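Local structure of glucose 1-dehydrogenase (Haloferax mediterranei, 2B5W) at residues A[257-271]-A[286-300]. The protein oxidises D-glucose and several other aldose sugars with NADP(+) or, less readily, NAD(+), using a catalytic zinc ion, and works as a homodimer. The protein carries 1 engineered substitution. Numbering follows the deposited sequence. Where two conformers were deposited one is given.
Sequences IQSVQALAPNGVGAL and AFHREMVLHNKALVG
Strands 267-271 and 297-300 run parallel as the last two strands of the Rossmann-type nucleotide-binding sheet, while helices 257-262 and 286-293, which lead into them, pack together at 43°. The strand ladder alternates donors and acceptors: Ala297 N and Val299 N give to Gly267 O and Gly269 O, and Gly269 N and Leu271 N give to Ala297 O and Val299 O. Beyond it, 297-299 pairs antiparallel with a strand of the second subunit, so the sheet continues through the dimer, and Gly300 leads directly into the NADP-binding Ser301.

Val260 is wedged between the two helices and the sheet. With its CG1 anti to the backbone N (chi1 168°), CG2 is directed to Met291 SD at 3.5 Å and to Phe287 CE1 and Leu298 CD1, while CG1 lies against the CG methylene of Glu290. Its branched, compact side chain suits this site. Gly269, with no CB, suits the strand position next to Leu298 CD2, which lies close over its backbone.

Lys296, extended beyond CG, runs past Leu263 to the C-terminal end of helix 257-262, where its NZ binds Val260 O and Leu263 O, both at 2.8 Å. A third partner is Glu290 OE2, whose anti lone pair accepts from NZ in a salt bridge that probably offsets the buried charge. The same oxygen takes His294 ND1 on its syn side but well out of the carboxylate plane, holding the imidazole while His294 NE2 bonds to Asp109 N of the second subunit. Over the face of this ring sits Pro265, its CG 3.9 Å from the centroid and only 5° off the normal, a CH-pi contact.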
ATOM      1  N   ILE A 257     -11.831   3.212  -4.664  1.00 26.41           N
ATOM      2  CA  ILE A 257     -12.018   4.348  -3.753  1.00 25.62           C
ATOM      3  C   ILE A 257     -12.725   3.975  -2.469  1.00 23.31           C
ATOM      4  O   ILE A 257     -12.316   4.331  -1.372  1.00 25.01           O
ATOM      5  CB  ILE A 257     -12.848   5.462  -4.456  1.00 30.14           C
ATOM      6  CG1 ILE A 257     -12.215   5.891  -5.786  1.00 32.32           C
ATOM      7  CG2 ILE A 257     -13.075   6.632  -3.499  1.00 32.23           C
ATOM      8  CD1 ILE A 257     -10.850   6.538  -5.665  1.00 34.34           C
ATOM      9  N   GLN A 258     -13.814   3.217  -2.596  1.00 21.74           N
ATOM     10  CA  GLN A 258     -14.637   2.924  -1.455  1.00 21.37           C
ATOM     11  C   GLN A 258     -14.102   1.831  -0.574  1.00 18.31           C
ATOM     12  O   GLN A 258     -14.504   1.740   0.581  1.00 22.37           O
ATOM     13  CB  GLN A 258     -16.070   2.577  -1.883  1.00 25.28           C
ATOM     14  CG  GLN A 258     -16.795   3.768  -2.544  1.00 28.10           C
ATOM     15  CD  GLN A 258     -16.815   5.036  -1.676  1.00 32.04           C
ATOM     16  OE1 GLN A 258     -16.872   4.968  -0.447  1.00 34.30           O
ATOM     17  NE2 GLN A 258     -16.788   6.197  -2.330  1.00 36.77           N
ATOM     18  N   SER A 259     -13.172   1.030  -1.101  0.50 21.83           N
ATOM     19  CA  SER A 259     -12.564  -0.040  -0.316  0.50 21.63           C
ATOM     20  C   SER A 259     -11.947   0.534   0.940  0.50 19.31           C
ATOM     21  O   SER A 259     -11.987  -0.073   1.987  0.50 20.84           O
ATOM     22  CB  SER A 259     -11.491  -0.789  -1.117  0.50 24.24           C
ATOM     23  OG  SER A 259     -10.421   0.058  -1.526  0.50 23.28           O
ATOM     24  N   VAL A 260     -11.368   1.727   0.832  1.00 21.20           N
ATOM     25  CA  VAL A 260     -10.740   2.359   1.986  1.00 23.83           C
ATOM     26  C   VAL A 260     -11.734   2.554   3.129  1.00 21.75           C
ATOM     27  O   VAL A 260     -11.381   2.431   4.285  1.00 21.29           O
ATOM     28  CB  VAL A 260     -10.094   3.694   1.549  1.00 23.22           C
ATOM     29  CG1 VAL A 260      -9.659   4.554   2.745  1.00 29.22           C
ATOM     30  CG2 VAL A 260      -8.883   3.359   0.657  1.00 24.58           C
ATOM     31  N   GLN A 261     -12.995   2.860   2.789  1.00 19.88           N
ATOM     32  CA  GLN A 261     -14.010   3.046   3.809  1.00 20.23           C
ATOM     33  C   GLN A 261     -14.499   1.730   4.409  1.00 23.05           C
ATOM     34  O   GLN A 261     -14.947   1.714   5.547  1.00 22.61           O
ATOM     35  CB  GLN A 261     -15.197   3.842   3.249  1.00 23.54           C
ATOM     36  CG  GLN A 261     -14.828   5.207   2.653  1.00 27.02           C
ATOM     37  CD  GLN A 261     -14.009   6.103   3.586  1.00 29.54           C
ATOM     38  OE1 GLN A 261     -13.063   6.766   3.123  1.00 35.07           O
ATOM     39  NE2 GLN A 261     -14.359   6.141   4.866  1.00 30.14           N
ATOM     40  N   ALA A 262     -14.398   0.633   3.648  1.00 21.39           N
ATOM     41  CA  ALA A 262     -14.853  -0.675   4.137  1.00 20.63           C
ATOM     42  C   ALA A 262     -13.755  -1.410   4.936  1.00 19.56           C
ATOM     43  O   ALA A 262     -14.049  -2.300   5.692  1.00 20.53           O
ATOM     44  CB  ALA A 262     -15.311  -1.534   3.007  1.00 21.90           C
ATOM     45  N   LEU A 263     -12.494  -0.986   4.805  1.00 19.28           N
ATOM     46  CA  LEU A 263     -11.409  -1.627   5.529  1.00 18.03           C
ATOM     47  C   LEU A 263     -11.491  -1.374   7.010  1.00 19.41           C
ATOM     48  O   LEU A 263     -11.809  -0.252   7.448  1.00 21.87           O
ATOM     49  CB  LEU A 263     -10.038  -1.120   5.022  1.00 17.19           C
ATOM     50  CG  LEU A 263      -9.521  -1.601   3.675  1.00 18.66           C
ATOM     51  CD1 LEU A 263      -8.260  -0.855   3.319  1.00 19.16           C
ATOM     52  CD2 LEU A 263      -9.268  -3.111   3.710  1.00 20.19           C
ATOM     53  N   ALA A 264     -11.120  -2.395   7.774  1.00 17.08           N
ATOM     54  CA  ALA A 264     -10.863  -2.272   9.208  1.00 17.28           C
ATOM     55  C   ALA A 264      -9.574  -1.456   9.375  1.00 17.94           C
ATOM     56  O   ALA A 264      -8.748  -1.411   8.448  1.00 18.45           O
ATOM     57  CB  ALA A 264     -10.699  -3.630   9.876  1.00 20.54           C
ATOM     58  N   PRO A 265      -9.405  -0.799  10.520  1.00 18.86           N
ATOM     59  CA  PRO A 265      -8.125  -0.147  10.796  1.00 19.80           C
ATOM     60  C   PRO A 265      -6.967  -1.119  10.569  1.00 18.95           C
ATOM     61  O   PRO A 265      -7.070  -2.316  10.914  1.00 18.36           O
ATOM     62  CB  PRO A 265      -8.238   0.236  12.264  1.00 21.15           C
ATOM     63  CG  PRO A 265      -9.706   0.504  12.406  1.00 22.00           C
ATOM     64  CD  PRO A 265     -10.344  -0.631  11.646  1.00 21.19           C
ATOM     65  N   ASN A 266      -5.904  -0.612   9.944  1.00 18.59           N
ATOM     66  CA  ASN A 266      -4.684  -1.370   9.697  1.00 16.75           C
ATOM     67  C   ASN A 266      -4.841  -2.389   8.566  1.00 17.57           C
ATOM     68  O   ASN A 266      -3.924  -3.139   8.313  1.00 17.23           O
ATOM     69  CB  ASN A 266      -4.140  -2.039  10.966  1.00 16.26           C
ATOM     70  CG  ASN A 266      -4.104  -1.099  12.136  1.00 19.49           C
ATOM     71  OD1 ASN A 266      -3.867   0.101  11.961  1.00 18.48           O
ATOM     72  ND2 ASN A 266      -4.367  -1.616  13.327  1.00 19.85           N
ATOM     73  N   GLY A 267      -5.970  -2.374   7.889  1.00 16.98           N
ATOM     74  CA  GLY A 267      -6.221  -3.323   6.797  1.00 15.15           C
ATOM     75  C   GLY A 267      -5.533  -2.925   5.491  1.00 15.88           C
ATOM     76  O   GLY A 267      -4.984  -1.825   5.329  1.00 18.10           O
ATOM     77  N   VAL A 268      -5.593  -3.821   4.524  1.00 15.88           N
ATOM     78  CA  VAL A 268      -5.097  -3.575   3.198  1.00 14.31           C
ATOM     79  C   VAL A 268      -6.086  -4.051   2.135  1.00 16.80           C
ATOM     80  O   VAL A 268      -6.719  -5.091   2.289  1.00 16.73           O
ATOM     81  CB  VAL A 268      -3.709  -4.190   2.984  1.00 15.85           C
ATOM     82  CG1 VAL A 268      -3.675  -5.694   3.279  1.00 16.38           C
ATOM     83  CG2 VAL A 268      -3.174  -3.914   1.576  1.00 16.76           C
ATOM     84  N   GLY A 269      -6.207  -3.277   1.057  1.00 16.09           N
ATOM     85  CA  GLY A 269      -6.880  -3.706  -0.135  1.00 17.23           C
ATOM     86  C   GLY A 269      -5.906  -3.992  -1.246  1.00 15.26           C
ATOM     87  O   GLY A 269      -5.017  -3.192  -1.541  1.00 17.85           O
ATOM     88  N   ALA A 270      -6.041  -5.173  -1.819  1.00 16.95           N
ATOM     89  CA  ALA A 270      -5.345  -5.558  -3.025  1.00 16.34           C
ATOM     90  C   ALA A 270      -6.220  -5.211  -4.217  1.00 19.57           C
ATOM     91  O   ALA A 270      -7.392  -5.572  -4.242  1.00 19.56           O
ATOM     92  CB  ALA A 270      -5.066  -7.028  -3.003  1.00 16.56           C
ATOM     93  N   LEU A 271      -5.638  -4.563  -5.216  1.00 16.53           N
ATOM     94  CA  LEU A 271      -6.379  -4.135  -6.409  1.00 18.70           C
ATOM     95  C   LEU A 271      -5.884  -4.955  -7.588  1.00 18.59           C
ATOM     96  O   LEU A 271      -4.673  -4.992  -7.847  1.00 18.59           O
ATOM     97  CB  LEU A 271      -6.201  -2.633  -6.669  1.00 17.39           C
ATOM     98  CG  LEU A 271      -6.565  -1.707  -5.515  1.00 19.22           C
ATOM     99  CD1 LEU A 271      -6.267  -0.289  -5.944  1.00 19.31           C
ATOM    100  CD2 LEU A 271      -8.032  -1.866  -5.084  1.00 20.72           C
ATOM    101  N   ALA A 286     -11.928  12.443   2.530  1.00 27.18           N
ATOM    102  CA  ALA A 286     -12.271  11.305   3.370  1.00 34.67           C
ATOM    103  C   ALA A 286     -11.396  10.076   3.058  1.00 23.02           C
ATOM    104  O   ALA A 286     -11.039   9.361   3.970  1.00 28.06           O
ATOM    105  CB  ALA A 286     -13.773  10.940   3.221  1.00 35.60           C
ATOM    106  N   PHE A 287     -11.134   9.856   1.783  1.00 25.87           N
ATOM    107  CA  PHE A 287     -10.245   8.790   1.300  1.00 26.04           C
ATOM    108  C   PHE A 287      -8.871   8.949   1.941  1.00 25.24           C
ATOM    109  O   PHE A 287      -8.348   8.051   2.585  1.00 22.54           O
ATOM    110  CB  PHE A 287     -10.154   8.876  -0.222  1.00 23.96           C
ATOM    111  CG  PHE A 287      -9.086   8.029  -0.829  1.00 26.19           C
ATOM    112  CD1 PHE A 287      -9.355   6.723  -1.204  1.00 30.32           C
ATOM    113  CD2 PHE A 287      -7.799   8.531  -1.035  1.00 27.24           C
ATOM    114  CE1 PHE A 287      -8.369   5.926  -1.798  1.00 28.95           C
ATOM    115  CE2 PHE A 287      -6.805   7.723  -1.600  1.00 29.05           C
ATOM    116  CZ  PHE A 287      -7.099   6.421  -1.978  1.00 32.26           C
ATOM    117  N   HIS A 288      -8.298  10.137   1.776  1.00 25.62           N
ATOM    118  CA  HIS A 288      -6.954  10.459   2.234  1.00 22.01           C
ATOM    119  C   HIS A 288      -6.855  10.342   3.738  1.00 20.83           C
ATOM    120  O   HIS A 288      -5.987   9.653   4.245  1.00 22.17           O
ATOM    121  CB  HIS A 288      -6.652  11.884   1.759  1.00 22.60           C
ATOM    122  CG  HIS A 288      -5.257  12.369   2.007  1.00 26.41           C
ATOM    123  ND1 HIS A 288      -4.806  13.555   1.464  1.00 26.83           N
ATOM    124  CD2 HIS A 288      -4.222  11.864   2.723  1.00 24.14           C
ATOM    125  CE1 HIS A 288      -3.542  13.743   1.810  1.00 25.24           C
ATOM    126  NE2 HIS A 288      -3.160  12.727   2.569  1.00 23.62           N
ATOM    127  N   ARG A 289      -7.762  10.975   4.491  1.00 18.62           N
ATOM    128  CA  ARG A 289      -7.680  10.971   5.936  1.00 24.00           C
ATOM    129  C   ARG A 289      -7.837   9.551   6.554  1.00 18.35           C
ATOM    130  O   ARG A 289      -7.162   9.206   7.507  1.00 22.82           O
ATOM    131  CB  ARG A 289      -8.741  11.922   6.534  1.00 26.29           C
ATOM    132  CG  ARG A 289      -8.688  12.031   8.007  1.00 29.70           C
ATOM    133  CD  ARG A 289      -9.684  13.018   8.605  1.00 33.88           C
ATOM    134  NE  ARG A 289     -11.058  12.511   8.500  1.00 33.69           N
ATOM    135  CZ  ARG A 289     -11.941  12.852   7.568  1.00 43.20           C
ATOM    136  NH1 ARG A 289     -11.653  13.744   6.624  1.00 37.51           N
ATOM    137  NH2 ARG A 289     -13.143  12.293   7.593  1.00 36.52           N
ATOM    138  N   GLU A 290      -8.758   8.768   6.007  1.00 22.85           N
ATOM    139  CA  GLU A 290      -8.995   7.416   6.491  1.00 26.21           C
ATOM    140  C   GLU A 290      -7.771   6.537   6.263  1.00 23.24           C
ATOM    141  O   GLU A 290      -7.424   5.739   7.127  1.00 21.42           O
ATOM    142  CB  GLU A 290     -10.204   6.837   5.781  1.00 24.18           C
ATOM    143  CG  GLU A 290     -10.649   5.477   6.313  1.00 29.44           C
ATOM    144  CD  GLU A 290     -10.962   5.462   7.812  1.00 37.13           C
ATOM    145  OE1 GLU A 290     -11.324   6.502   8.413  1.00 35.27           O
ATOM    146  OE2 GLU A 290     -10.861   4.390   8.416  1.00 28.08           O
ATOM    147  N   MET A 291      -7.098   6.708   5.124  1.00 21.03           N
ATOM    148  CA  MET A 291      -5.859   5.940   4.895  1.00 18.57           C
ATOM    149  C   MET A 291      -4.848   6.221   5.970  1.00 16.83           C
ATOM    150  O   MET A 291      -4.131   5.341   6.485  1.00 17.67           O
ATOM    151  CB  MET A 291      -5.222   6.276   3.556  1.00 18.58           C
ATOM    152  CG  MET A 291      -5.934   5.815   2.350  1.00 24.42           C
ATOM    153  SD  MET A 291      -5.682   4.068   1.988  1.00 31.11           S
ATOM    154  CE  MET A 291      -3.877   3.910   1.608  1.00 22.27           C
ATOM    155  N   VAL A 292      -4.702   7.495   6.327  1.00 18.89           N
ATOM    156  CA  VAL A 292      -3.668   7.896   7.232  1.00 17.75           C
ATOM    157  C   VAL A 292      -4.000   7.591   8.681  1.00 18.23           C
ATOM    158  O   VAL A 292      -3.234   6.920   9.383  1.00 18.10           O
ATOM    159  CB  VAL A 292      -3.407   9.428   7.070  1.00 19.18           C
ATOM    160  CG1 VAL A 292      -2.457   9.967   8.159  1.00 18.09           C
ATOM    161  CG2 VAL A 292      -2.867   9.704   5.669  1.00 21.09           C
ATOM    162  N   LEU A 293      -5.136   8.090   9.153  1.00 20.60           N
ATOM    163  CA  LEU A 293      -5.471   7.937  10.549  1.00 21.50           C
ATOM    164  C   LEU A 293      -5.627   6.482  11.024  1.00 16.16           C
ATOM    165  O   LEU A 293      -5.486   6.208  12.213  1.00 19.18           O
ATOM    166  CB  LEU A 293      -6.734   8.754  10.886  1.00 26.48           C
ATOM    167  CG  LEU A 293      -6.545  10.290  10.825  1.00 29.00           C
ATOM    168  CD1 LEU A 293      -7.756  10.973  11.439  1.00 31.77           C
ATOM    169  CD2 LEU A 293      -5.297  10.748  11.504  1.00 28.39           C
ATOM    170  N   HIS A 294      -5.915   5.580  10.087  1.00 17.95           N
ATOM    171  CA  HIS A 294      -6.096   4.180  10.431  1.00 18.46           C
ATOM    172  C   HIS A 294      -5.074   3.273   9.758  1.00 16.90           C
ATOM    173  O   HIS A 294      -5.292   2.071   9.632  1.00 17.84           O
ATOM    174  CB  HIS A 294      -7.541   3.757  10.159  1.00 17.88           C
ATOM    175  CG  HIS A 294      -8.491   4.141  11.258  1.00 20.12           C
ATOM    176  ND1 HIS A 294      -9.838   4.331  11.029  1.00 27.25           N
ATOM    177  CD2 HIS A 294      -8.304   4.306  12.591  1.00 28.11           C
ATOM    178  CE1 HIS A 294     -10.437   4.625  12.175  1.00 33.63           C
ATOM    179  NE2 HIS A 294      -9.532   4.607  13.140  1.00 26.27           N
ATOM    180  N   ASN A 295      -3.944   3.845   9.354  1.00 15.88           N
ATOM    181  CA  ASN A 295      -2.802   3.060   8.912  1.00 15.41           C
ATOM    182  C   ASN A 295      -3.193   2.009   7.878  1.00 15.80           C
ATOM    183  O   ASN A 295      -2.826   0.830   8.034  1.00 17.37           O
ATOM    184  CB  ASN A 295      -2.146   2.313  10.101  1.00 16.81           C
ATOM    185  CG  ASN A 295      -1.612   3.228  11.221  1.00 19.21           C
ATOM    186  OD1 ASN A 295      -2.223   3.330  12.340  1.00 21.43           O
ATOM    187  ND2 ASN A 295      -0.477   3.821  10.983  1.00 14.29           N
ATOM    188  N   LYS A 296      -3.889   2.415   6.836  1.00 16.03           N
ATOM    189  CA  LYS A 296      -4.353   1.496   5.802  1.00 14.97           C
ATOM    190  C   LYS A 296      -3.452   1.512   4.573  1.00 18.52           C
ATOM    191  O   LYS A 296      -2.700   2.468   4.336  1.00 17.92           O
ATOM    192  CB  LYS A 296      -5.783   1.834   5.402  1.00 15.99           C
ATOM    193  CG  LYS A 296      -6.804   1.533   6.461  1.00 17.24           C
ATOM    194  CD  LYS A 296      -8.196   2.126   6.167  1.00 16.99           C
ATOM    195  CE  LYS A 296      -9.156   1.712   7.238  1.00 19.12           C
ATOM    196  NZ  LYS A 296     -10.547   2.177   6.928  1.00 19.84           N
ATOM    197  N   ALA A 297      -3.558   0.465   3.757  1.00 16.91           N
ATOM    198  CA  ALA A 297      -2.804   0.362   2.515  1.00 17.27           C
ATOM    199  C   ALA A 297      -3.657  -0.074   1.350  1.00 18.58           C
ATOM    200  O   ALA A 297      -4.650  -0.795   1.525  1.00 17.82           O
ATOM    201  CB  ALA A 297      -1.620  -0.617   2.681  1.00 17.26           C
ATOM    202  N   LEU A 298      -3.294   0.407   0.166  1.00 17.37           N
ATOM    203  CA  LEU A 298      -3.786  -0.111  -1.098  1.00 17.36           C
ATOM    204  C   LEU A 298      -2.583  -0.542  -1.912  1.00 15.91           C
ATOM    205  O   LEU A 298      -1.626   0.188  -2.057  1.00 17.11           O
ATOM    206  CB  LEU A 298      -4.536   0.954  -1.896  1.00 18.58           C
ATOM    207  CG  LEU A 298      -5.858   1.412  -1.309  1.00 19.37           C
ATOM    208  CD1 LEU A 298      -6.441   2.561  -2.162  1.00 23.66           C
ATOM    209  CD2 LEU A 298      -6.849   0.249  -1.259  1.00 21.30           C
ATOM    210  N   VAL A 299      -2.654  -1.761  -2.446  1.00 16.44           N
ATOM    211  CA  VAL A 299      -1.595  -2.335  -3.223  1.00 16.90           C
ATOM    212  C   VAL A 299      -2.164  -2.898  -4.530  1.00 16.40           C
ATOM    213  O   VAL A 299      -3.019  -3.798  -4.518  1.00 17.13           O
ATOM    214  CB  VAL A 299      -0.858  -3.443  -2.433  1.00 16.40           C
ATOM    215  CG1 VAL A 299       0.296  -4.004  -3.229  1.00 22.11           C
ATOM    216  CG2 VAL A 299      -0.328  -2.944  -1.098  1.00 17.33           C
ATOM    217  N   GLY A 300      -1.645  -2.420  -5.658  1.00 16.71           N
ATOM    218  CA  GLY A 300      -2.012  -2.969  -6.939  1.00 14.64           C
ATOM    219  C   GLY A 300      -1.072  -4.066  -7.357  1.00 15.85           C
ATOM    220  O   GLY A 300       0.100  -4.116  -6.969  1.00 17.49           O
TER